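Local coordinates for B12-binding domain-containing protein (PDB 6WTE), which is a cobalamin- and [4Fe-4S]-binding methyltransferase of the radical SAM family, which probably methylates its substrate by a non-radical route, at residues S312-E316 with E317-L321; L276-A279 with H280-N283; V446-L450 with R451-S455. One frame throughout, in Å; residues are numbered along the deposited sequence.

Contact 1. Residues S312-E316 with E317-L321; sequences SPFDE and EFADL
Glu316 OE2 and Asp320 OD2 both accept from one water, which lies 2.6 Å from each of those two oxygens and so bridges two carboxylates one helical turn apart. The acids run side by side, their carboxylate planes turned 63° to one another; the water, and the salt bridge from Asp320 to Arg370, probably offset their like charge. This is the N-terminal turn of helix 316-325, and Asp315 is its N-cap. With chi1 at 61°, the Asp315 carboxylate curls back over the turn, where OD1 takes the Phe318 N-H at 2.9 Å in a nearly straight bond. Its other oxygen, OD2, meets Lys282 of helix 278-294, as does Glu317. At the helix N-terminus the Asp315 and Glu316 carboxylates would probably also be favoured by the helix dipole. Behind the cap the chain turns apolar. Phe314 and Phe318 form a T-shaped pair with planes at 87° and centroids 5.2 Å apart, Phe318 giving its edge to a face of Phe314. Leu363 and Cys367 of helix 357-369 also touch Phe314. Within the pair, Phe318 CD2 sits over the rim of the Phe314 ring, 3.6 Å from Phe314 CD2, while Phe314 CE1 reaches Ala319 CB at 4.0 Å.

Contact 2. Residues L276-A279 with H280-N283; sequences LSIA and HAKN. With EDO (1,2-ethanediol), chain G.
Asn283 lays one face of its side-chain amide over the carbonyl oxygen of Ala279, with Asn283 CG 3.3 Å from Ala279 O. That oxygen also accepts the Asn283 N-H, tilted 26° from the carbonyl plane, and a water that reaches Asn283 OD1 by a weak bond. The other flat group, the His280 imidazole, leads away from Ser277 to Arg247 O, which takes its NE2, and packs on Leu249 and Lys224. All this belongs to the first turns of helix 278-294, the helix of a beta-alpha-beta unit in the radical SAM domain. Ser277 is the N-cap residue, yet its OG makes no direct cap. Instead a water 2.8 Å from Ser277 OG accepts the His280 N-H, while Gln246 also holds the hydroxyl. Ile278, its CG1 anti to the backbone N (chi1 -178°), lies against the extended Lys282 chain, Ile278 CG1 being 4.0 Å from Lys282 CE. The lysine continues to Glu317. A 1,2-ethanediol, probably from the crystallisation liquor, accepts from Ser277 N through O2 and from Ile278 N through O1, each bond 2.9 Å long. The water thus links the Ser277 hydroxyl to the His280 N-H indirectly; the diol satisfies two further N-H groups in the crystal, where water probably serves otherwise.

Contact 3. Residues V446-L450 with R451-S455; sequences VLKPL and RMCAS
Pro449 and Met452 touch alongside each other, pointing the same way, with Pro449 CD 3.7 Å from Met452 SD. The extended methionine chain brings its sulfur beside the pyrrolidine ring, and Arg451 NH1 comes to the same proline at CB, 3.6 Å away. Farther along, Cys453 SG packs on Lys448 CB at 3.8 Å. Lys448, bent at chi3 (67°), swings CE to within 3.3 Å of Met452 O. Two backbone bonds close the turn that brings these side chains together. Met452 N donates to Pro449 O at 2.8 Å, and Cys453 N to Leu450 O at 3.0 Å; both donors stand well above the carbonyl planes, in keeping with tight i to i+3 winding. The next shell fixes the charged ends: Arg451 pairs with Glu425 of helix 418-427, and Lys448 with Glu458 of helix 456-461, so the turn is tied to the helices around it. Leu450 and Cys453 both rest on Tyr459, while Glu458 also accepts from Ala454 N. Ser455 OG then accepts the Glu458 N-H. The whole is a short 3-10 turn on the protein surface, followed two residues later by the serine N-cap of helix 456-461.

How the contacts relate
Contacts 1 and 2 are neighbouring helix starts in the radical SAM domain, with centres 10 Å apart, and they touch directly. Lys282 NZ of contact 2 bonds Glu317 OE1 at 2.7 Å and Asp315 OD2 at 3.2 Å, while Phe318 CD1 meets Ile278 CD1 at 3.7 Å, so a charged clasp and an apolar seam join the two helices. Both lie near the iron-sulfur cluster: Leu276 touches it, and the Pro313 side chain is about 9 Å away. The Ser277 side chain is about 13 Å from cobalamin. Contact 3 stands apart, its nearest atoms about 24 Å from contact 2 and about 29 Å from contact 1, away from the annotated sites.

Contact 1. Residues S312-E316 with E317-L321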
ATOM      1  N   SER A 312     -13.139   2.460  14.739  1.00 12.03           N
ATOM      2  CA  SER A 312     -13.779   1.474  15.589  1.00 12.64           C
ATOM      3  C   SER A 312     -13.367   0.091  15.109  1.00 13.44           C
ATOM      4  O   SER A 312     -13.281  -0.139  13.894  1.00 11.32           O
ATOM      5  CB  SER A 312     -15.310   1.611  15.552  1.00 17.08           C
ATOM      6  OG  SER A 312     -15.934   0.613  16.343  1.00 18.90           O
ATOM      7  N   PRO A 313     -13.105  -0.854  16.027  1.00 14.08           N
ATOM      8  CA  PRO A 313     -13.175  -0.708  17.482  1.00 13.95           C
ATOM      9  C   PRO A 313     -11.877  -0.181  18.073  1.00 12.04           C
ATOM     10  O   PRO A 313     -10.799  -0.674  17.735  1.00 13.39           O
ATOM     11  CB  PRO A 313     -13.441  -2.134  17.957  1.00 13.13           C
ATOM     12  CG  PRO A 313     -12.747  -3.000  16.933  1.00 12.72           C
ATOM     13  CD  PRO A 313     -12.761  -2.232  15.624  1.00 17.24           C
ATOM     14  N   PHE A 314     -11.981   0.810  18.964  1.00 11.53           N
ATOM     15  CA  PHE A 314     -10.802   1.376  19.625  1.00 12.43           C
ATOM     16  C   PHE A 314     -11.258   1.763  21.031  1.00 15.33           C
ATOM     17  O   PHE A 314     -11.705   2.890  21.253  1.00 15.11           O
ATOM     18  CB  PHE A 314     -10.245   2.577  18.866  1.00 13.22           C
ATOM     19  CG  PHE A 314      -8.834   2.956  19.264  1.00 13.26           C
ATOM     20  CD1 PHE A 314      -8.576   3.596  20.471  1.00 11.15           C
ATOM     21  CD2 PHE A 314      -7.769   2.685  18.418  1.00 14.58           C
ATOM     22  CE1 PHE A 314      -7.285   3.946  20.828  1.00 11.98           C
ATOM     23  CE2 PHE A 314      -6.478   3.030  18.766  1.00 15.07           C
ATOM     24  CZ  PHE A 314      -6.227   3.654  19.973  1.00 13.29           C
ATOM     25  N   ASP A 315     -11.161   0.817  21.965  1.00 14.40           N
ATOM     26  CA  ASP A 315     -11.699   1.037  23.301  1.00 15.11           C
ATOM     27  C   ASP A 315     -10.573   1.220  24.316  1.00 16.18           C
ATOM     28  O   ASP A 315      -9.381   1.200  23.984  1.00 15.24           O
ATOM     29  CB  ASP A 315     -12.658  -0.094  23.706  1.00 16.31           C
ATOM     30  CG  ASP A 315     -12.002  -1.470  23.747  1.00 17.99           C
ATOM     31  OD1 ASP A 315     -10.762  -1.577  23.798  1.00 16.63           O
ATOM     32  OD2 ASP A 315     -12.754  -2.469  23.731  1.00 19.70           O
ATOM     33  N   GLU A 316     -10.973   1.411  25.575  1.00 16.08           N
ATOM     34  CA  GLU A 316     -10.006   1.716  26.623  1.00 16.14           C
ATOM     35  C   GLU A 316      -9.011   0.577  26.808  1.00 17.72           C
ATOM     36  O   GLU A 316      -7.805   0.814  26.964  1.00 15.94           O
ATOM     37  CB  GLU A 316     -10.736   2.019  27.930  1.00 19.43           C
ATOM     38  CG  GLU A 316      -9.826   2.453  29.063  1.00 21.14           C
ATOM     39  CD  GLU A 316     -10.604   2.839  30.304  1.00 28.32           C
ATOM     40  OE1 GLU A 316     -11.849   2.719  30.283  1.00 30.75           O
ATOM     41  OE2 GLU A 316      -9.973   3.269  31.295  1.00 31.39           O
ATOM     42  N   GLU A 317      -9.494  -0.668  26.796  1.00 15.80           N
ATOM     43  CA  GLU A 317      -8.590  -1.806  26.937  1.00 17.58           C
ATOM     44  C   GLU A 317      -7.570  -1.839  25.808  1.00 16.86           C
ATOM     45  O   GLU A 317      -6.389  -2.131  26.032  1.00 16.41           O
ATOM     46  CB  GLU A 317      -9.376  -3.116  26.976  1.00 21.90           C
ATOM     47  CG  GLU A 317      -8.482  -4.346  27.131  1.00 20.33           C
ATOM     48  CD  GLU A 317      -9.214  -5.654  26.908  1.00 25.94           C
ATOM     49  OE1 GLU A 317     -10.109  -5.708  26.037  1.00 25.74           O
ATOM     50  OE2 GLU A 317      -8.890  -6.632  27.615  1.00 30.47           O
ATOM     51  N   PHE A 318      -8.011  -1.555  24.581  1.00 14.74           N
ATOM     52  CA  PHE A 318      -7.082  -1.524  23.457  1.00 14.79           C
ATOM     53  C   PHE A 318      -6.025  -0.450  23.659  1.00 13.06           C
ATOM     54  O   PHE A 318      -4.833  -0.691  23.437  1.00 14.06           O
ATOM     55  CB  PHE A 318      -7.848  -1.293  22.152  1.00 15.42           C
ATOM     56  CG  PHE A 318      -7.017  -1.496  20.906  1.00 13.70           C
ATOM     57  CD1 PHE A 318      -6.337  -2.682  20.697  1.00 15.19           C
ATOM     58  CD2 PHE A 318      -6.944  -0.507  19.933  1.00 13.10           C
ATOM     59  CE1 PHE A 318      -5.579  -2.876  19.544  1.00 12.32           C
ATOM     60  CE2 PHE A 318      -6.199  -0.700  18.774  1.00 13.99           C
ATOM     61  CZ  PHE A 318      -5.511  -1.885  18.586  1.00 12.85           C
ATOM     62  N   ALA A 319      -6.439   0.737  24.118  1.00 14.68           N
ATOM     63  CA  ALA A 319      -5.489   1.823  24.305  1.00 16.34           C
ATOM     64  C   ALA A 319      -4.504   1.510  25.424  1.00 14.40           C
ATOM     65  O   ALA A 319      -3.313   1.818  25.305  1.00 15.00           O
ATOM     66  CB  ALA A 319      -6.228   3.132  24.582  1.00 13.77           C
ATOM     67  N   ASP A 320      -4.975   0.887  26.512  1.00 15.63           N
ATOM     68  CA  ASP A 320      -4.061   0.473  27.578  1.00 14.23           C
ATOM     69  C   ASP A 320      -3.062  -0.560  27.076  1.00 13.61           C
ATOM     70  O   ASP A 320      -1.883  -0.531  27.449  1.00 14.79           O
ATOM     71  CB  ASP A 320      -4.840  -0.091  28.764  1.00 16.74           C
ATOM     72  CG  ASP A 320      -5.589   0.977  29.539  1.00 17.18           C
ATOM     73  OD1 ASP A 320      -5.215   2.165  29.452  1.00 20.52           O
ATOM     74  OD2 ASP A 320      -6.545   0.618  30.248  1.00 22.77           O
ATOM     75  N   LEU A 321      -3.515  -1.487  26.229  1.00 13.98           N
ATOM     76  CA  LEU A 321      -2.610  -2.495  25.689  1.00 13.51           C
ATOM     77  C   LEU A 321      -1.592  -1.872  24.742  1.00 14.28           C
ATOM     78  O   LEU A 321      -0.402  -2.199  24.800  1.00 13.60           O
ATOM     79  CB  LEU A 321      -3.412  -3.585  24.983  1.00 14.73           C
ATOM     80  CG  LEU A 321      -4.091  -4.607  25.895  1.00 13.58           C
ATOM     81  CD1 LEU A 321      -5.010  -5.505  25.083  1.00 14.77           C
ATOM     82  CD2 LEU A 321      -3.048  -5.438  26.638  1.00 14.86           C
TER
HETATM   83  O   HOH W   1      -7.570   2.470  31.841  1.00 23.78           O

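Contact 2. Residues L276-A279 with H280-N283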
ATOM      1  N   LEU A 276      -8.890  -3.930  13.129  1.00 13.92           N
ATOM      2  CA  LEU A 276      -9.899  -4.871  12.669  1.00 15.15           C
ATOM      3  C   LEU A 276      -9.383  -6.278  12.929  1.00 14.75           C
ATOM      4  O   LEU A 276      -8.175  -6.499  13.024  1.00 17.96           O
ATOM      5  CB  LEU A 276     -10.235  -4.646  11.193  1.00 14.97           C
ATOM      6  CG  LEU A 276     -10.821  -3.258  10.896  1.00 13.67           C
ATOM      7  CD1 LEU A 276     -11.290  -3.158   9.447  1.00 12.79           C
ATOM      8  CD2 LEU A 276     -11.976  -2.912  11.849  1.00 15.88           C
ATOM      9  N   SER A 277     -10.302  -7.226  13.088  1.00 13.40           N
ATOM     10  CA  SER A 277      -9.975  -8.504  13.718  1.00 13.30           C
ATOM     11  C   SER A 277      -9.306  -8.230  15.070  1.00 16.63           C
ATOM     12  O   SER A 277      -8.124  -8.503  15.292  1.00 15.84           O
ATOM     13  CB  SER A 277      -9.090  -9.360  12.802  1.00 15.86           C
ATOM     14  OG  SER A 277      -9.143 -10.732  13.153  1.00 16.21           O
ATOM     15  N   ILE A 278     -10.096  -7.639  15.969  1.00 14.20           N
ATOM     16  CA  ILE A 278      -9.542  -6.982  17.149  1.00 13.09           C
ATOM     17  C   ILE A 278      -9.011  -7.990  18.159  1.00 15.00           C
ATOM     18  O   ILE A 278      -8.051  -7.697  18.889  1.00 14.14           O
ATOM     19  CB  ILE A 278     -10.606  -6.060  17.780  1.00 16.26           C
ATOM     20  CG1 ILE A 278     -10.039  -5.326  19.005  1.00 16.85           C
ATOM     21  CG2 ILE A 278     -11.846  -6.853  18.157  1.00 15.60           C
ATOM     22  CD1 ILE A 278      -8.981  -4.281  18.679  1.00 14.18           C
ATOM     23  N   ALA A 279      -9.608  -9.179  18.236  1.00 13.29           N
ATOM     24  CA  ALA A 279      -9.160 -10.143  19.236  1.00 14.39           C
ATOM     25  C   ALA A 279      -7.717 -10.559  18.980  1.00 17.32           C
ATOM     26  O   ALA A 279      -6.928 -10.703  19.923  1.00 13.94           O
ATOM     27  CB  ALA A 279     -10.087 -11.360  19.251  1.00 16.59           C
ATOM     28  N   HIS A 280      -7.353 -10.742  17.707  1.00 12.79           N
ATOM     29  CA  HIS A 280      -5.972 -11.054  17.354  1.00 14.70           C
ATOM     30  C   HIS A 280      -5.034  -9.908  17.720  1.00 15.85           C
ATOM     31  O   HIS A 280      -3.944 -10.134  18.257  1.00 14.21           O
ATOM     32  CB  HIS A 280      -5.892 -11.359  15.858  1.00 15.48           C
ATOM     33  CG  HIS A 280      -4.548 -11.831  15.397  1.00 13.79           C
ATOM     34  ND1 HIS A 280      -3.609 -10.978  14.858  1.00 14.07           N
ATOM     35  CD2 HIS A 280      -4.006 -13.070  15.348  1.00 15.68           C
ATOM     36  CE1 HIS A 280      -2.536 -11.670  14.518  1.00 13.68           C
ATOM     37  NE2 HIS A 280      -2.752 -12.943  14.803  1.00 14.08           N
ATOM     38  N   ALA A 281      -5.447  -8.669  17.446  1.00 14.62           N
ATOM     39  CA  ALA A 281      -4.608  -7.522  17.775  1.00 14.61           C
ATOM     40  C   ALA A 281      -4.364  -7.436  19.276  1.00 12.64           C
ATOM     41  O   ALA A 281      -3.229  -7.227  19.723  1.00 13.01           O
ATOM     42  CB  ALA A 281      -5.256  -6.234  17.263  1.00 14.06           C
ATOM     43  N   LYS A 282      -5.426  -7.600  20.073  1.00 13.30           N
ATOM     44  CA  LYS A 282      -5.271  -7.538  21.523  1.00 11.95           C
ATOM     45  C   LYS A 282      -4.427  -8.695  22.045  1.00 14.33           C
ATOM     46  O   LYS A 282      -3.601  -8.506  22.943  1.00 13.09           O
ATOM     47  CB  LYS A 282      -6.637  -7.516  22.204  1.00 14.06           C
ATOM     48  CG  LYS A 282      -7.335  -6.177  22.076  1.00 13.47           C
ATOM     49  CD  LYS A 282      -8.683  -6.182  22.778  1.00 17.21           C
ATOM     50  CE  LYS A 282      -9.257  -4.778  22.859  1.00 19.65           C
ATOM     51  NZ  LYS A 282     -10.561  -4.763  23.593  1.00 18.85           N
ATOM     52  N   ASN A 283      -4.607  -9.899  21.494  1.00 15.41           N
ATOM     53  CA  ASN A 283      -3.762 -11.017  21.904  1.00 16.11           C
ATOM     54  C   ASN A 283      -2.300 -10.765  21.552  1.00 14.98           C
ATOM     55  O   ASN A 283      -1.392 -11.131  22.314  1.00 14.42           O
ATOM     56  CB  ASN A 283      -4.243 -12.313  21.244  1.00 15.84           C
ATOM     57  CG  ASN A 283      -5.481 -12.880  21.901  1.00 17.51           C
ATOM     58  OD1 ASN A 283      -5.762 -12.603  23.066  1.00 22.01           O
ATOM     59  ND2 ASN A 283      -6.229 -13.688  21.154  1.00 20.63           N
TER
HETATM   60  C1  EDO G 805     -13.478  -6.141  14.735  1.00 19.48           C
HETATM   61  O1  EDO G 805     -12.814  -7.377  15.018  1.00 22.09           O
HETATM   62  C2  EDO G 805     -14.077  -6.217  13.332  1.00 22.57           C
HETATM   63  O2  EDO G 805     -13.040  -6.513  12.383  1.00 23.16           O
HETATM   64  O   HOH W   2      -9.579 -11.522  15.802  1.00 17.51           O
HETATM   65  O   HOH W   3      -8.416 -10.927  22.598  1.00 27.18           O

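Contact 3. Residues V446-L450 with R451-S455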
ATOM      1  N   VAL A 446     -14.661   6.793 -21.506  1.00 16.24           N
ATOM      2  CA  VAL A 446     -15.760   5.842 -21.601  1.00 18.18           C
ATOM      3  C   VAL A 446     -15.241   4.499 -21.107  1.00 18.93           C
ATOM      4  O   VAL A 446     -14.551   3.778 -21.839  1.00 18.21           O
ATOM      5  CB  VAL A 446     -16.308   5.738 -23.027  1.00 15.45           C
ATOM      6  CG1 VAL A 446     -17.393   4.683 -23.088  1.00 16.85           C
ATOM      7  CG2 VAL A 446     -16.848   7.086 -23.488  1.00 20.22           C
ATOM      8  N   LEU A 447     -15.606   4.139 -19.880  1.00 15.22           N
ATOM      9  CA  LEU A 447     -15.199   2.873 -19.292  1.00 16.07           C
ATOM     10  C   LEU A 447     -16.186   1.770 -19.655  1.00 16.65           C
ATOM     11  O   LEU A 447     -17.334   2.025 -20.027  1.00 16.63           O
ATOM     12  CB  LEU A 447     -15.101   2.985 -17.772  1.00 18.52           C
ATOM     13  CG  LEU A 447     -14.152   4.046 -17.224  1.00 16.29           C
ATOM     14  CD1 LEU A 447     -14.210   4.058 -15.699  1.00 17.19           C
ATOM     15  CD2 LEU A 447     -12.741   3.779 -17.724  1.00 21.17           C
ATOM     16  N   LYS A 448     -15.720   0.528 -19.519  1.00 15.28           N
ATOM     17  CA  LYS A 448     -16.518  -0.653 -19.779  1.00 15.20           C
ATOM     18  C   LYS A 448     -16.606  -1.495 -18.514  1.00 14.59           C
ATOM     19  O   LYS A 448     -15.572  -1.782 -17.894  1.00 13.60           O
ATOM     20  CB  LYS A 448     -15.903  -1.494 -20.926  1.00 14.83           C
ATOM     21  CG  LYS A 448     -15.816  -0.742 -22.252  1.00 18.08           C
ATOM     22  CD  LYS A 448     -14.961  -1.465 -23.293  1.00 25.08           C
ATOM     23  CE  LYS A 448     -15.585  -2.771 -23.738  1.00 20.63           C
ATOM     24  NZ  LYS A 448     -14.898  -3.316 -24.960  1.00 20.57           N
ATOM     25  N   PRO A 449     -17.804  -1.896 -18.090  1.00 15.38           N
ATOM     26  CA  PRO A 449     -17.913  -2.875 -17.005  1.00 15.38           C
ATOM     27  C   PRO A 449     -17.263  -4.188 -17.407  1.00 15.36           C
ATOM     28  O   PRO A 449     -17.159  -4.520 -18.591  1.00 15.57           O
ATOM     29  CB  PRO A 449     -19.427  -3.041 -16.820  1.00 19.03           C
ATOM     30  CG  PRO A 449     -20.023  -1.820 -17.428  1.00 20.97           C
ATOM     31  CD  PRO A 449     -19.121  -1.441 -18.557  1.00 13.75           C
ATOM     32  N   LEU A 450     -16.854  -4.952 -16.387  1.00 14.47           N
ATOM     33  CA  LEU A 450     -16.118  -6.195 -16.610  1.00 15.82           C
ATOM     34  C   LEU A 450     -16.840  -7.132 -17.573  1.00 16.77           C
ATOM     35  O   LEU A 450     -16.206  -7.748 -18.439  1.00 16.20           O
ATOM     36  CB  LEU A 450     -15.871  -6.897 -15.275  1.00 15.93           C
ATOM     37  CG  LEU A 450     -15.346  -8.331 -15.364  1.00 16.74           C
ATOM     38  CD1 LEU A 450     -13.955  -8.384 -15.987  1.00 13.72           C
ATOM     39  CD2 LEU A 450     -15.340  -8.984 -13.996  1.00 23.01           C
ATOM     40  N   ARG A 451     -18.164  -7.255 -17.443  1.00 18.58           N
ATOM     41  CA  ARG A 451     -18.895  -8.191 -18.294  1.00 18.04           C
ATOM     42  C   ARG A 451     -18.884  -7.777 -19.759  1.00 18.75           C
ATOM     43  O   ARG A 451     -19.206  -8.595 -20.625  1.00 18.72           O
ATOM     44  CB  ARG A 451     -20.338  -8.333 -17.813  1.00 21.09           C
ATOM     45  CG  ARG A 451     -21.164  -7.073 -17.964  1.00 21.93           C
ATOM     46  CD  ARG A 451     -22.538  -7.237 -17.339  1.00 21.33           C
ATOM     47  NE  ARG A 451     -23.345  -6.038 -17.512  1.00 29.56           N
ATOM     48  CZ  ARG A 451     -23.207  -4.938 -16.778  1.00 24.32           C
ATOM     49  NH1 ARG A 451     -22.290  -4.889 -15.820  1.00 26.48           N
ATOM     50  NH2 ARG A 451     -23.983  -3.888 -17.001  1.00 25.50           N
ATOM     51  N   MET A 452     -18.540  -6.531 -20.056  1.00 17.51           N
ATOM     52  CA  MET A 452     -18.428  -6.072 -21.432  1.00 17.95           C
ATOM     53  C   MET A 452     -17.012  -6.161 -21.971  1.00 16.50           C
ATOM     54  O   MET A 452     -16.789  -5.810 -23.135  1.00 19.68           O
ATOM     55  CB  MET A 452     -18.916  -4.629 -21.550  1.00 15.93           C
ATOM     56  CG  MET A 452     -20.373  -4.432 -21.214  1.00 18.83           C
ATOM     57  SD  MET A 452     -20.836  -2.732 -21.567  1.00 20.66           S
ATOM     58  CE  MET A 452     -22.471  -2.674 -20.835  1.00 24.70           C
ATOM     59  N   CYS A 453     -16.052  -6.605 -21.160  1.00 14.21           N
ATOM     60  CA  CYS A 453     -14.671  -6.701 -21.600  1.00 15.93           C
ATOM     61  C   CYS A 453     -14.366  -8.116 -22.070  1.00 18.33           C
ATOM     62  O   CYS A 453     -14.918  -9.094 -21.559  1.00 16.91           O
ATOM     63  CB  CYS A 453     -13.714  -6.305 -20.479  1.00 16.46           C
ATOM     64  SG  CYS A 453     -13.914  -4.582 -19.975  1.00 16.71           S
ATOM     65  N   ALA A 454     -13.469  -8.210 -23.049  1.00 18.94           N
ATOM     66  CA  ALA A 454     -13.082  -9.504 -23.592  1.00 19.18           C
ATOM     67  C   ALA A 454     -12.157 -10.275 -22.664  1.00 18.43           C
ATOM     68  O   ALA A 454     -12.023 -11.495 -22.819  1.00 18.23           O
ATOM     69  CB  ALA A 454     -12.408  -9.323 -24.952  1.00 23.41           C
ATOM     70  N   SER A 455     -11.533  -9.606 -21.701  1.00 14.04           N
ATOM     71  CA  SER A 455     -10.561 -10.252 -20.834  1.00 16.37           C
ATOM     72  C   SER A 455     -10.458  -9.456 -19.543  1.00 14.96           C
ATOM     73  O   SER A 455     -10.785  -8.262 -19.517  1.00 15.47           O
ATOM     74  CB  SER A 455      -9.183 -10.337 -21.512  1.00 17.50           C
ATOM     75  OG  SER A 455      -8.595  -9.045 -21.610  1.00 15.28           O
TER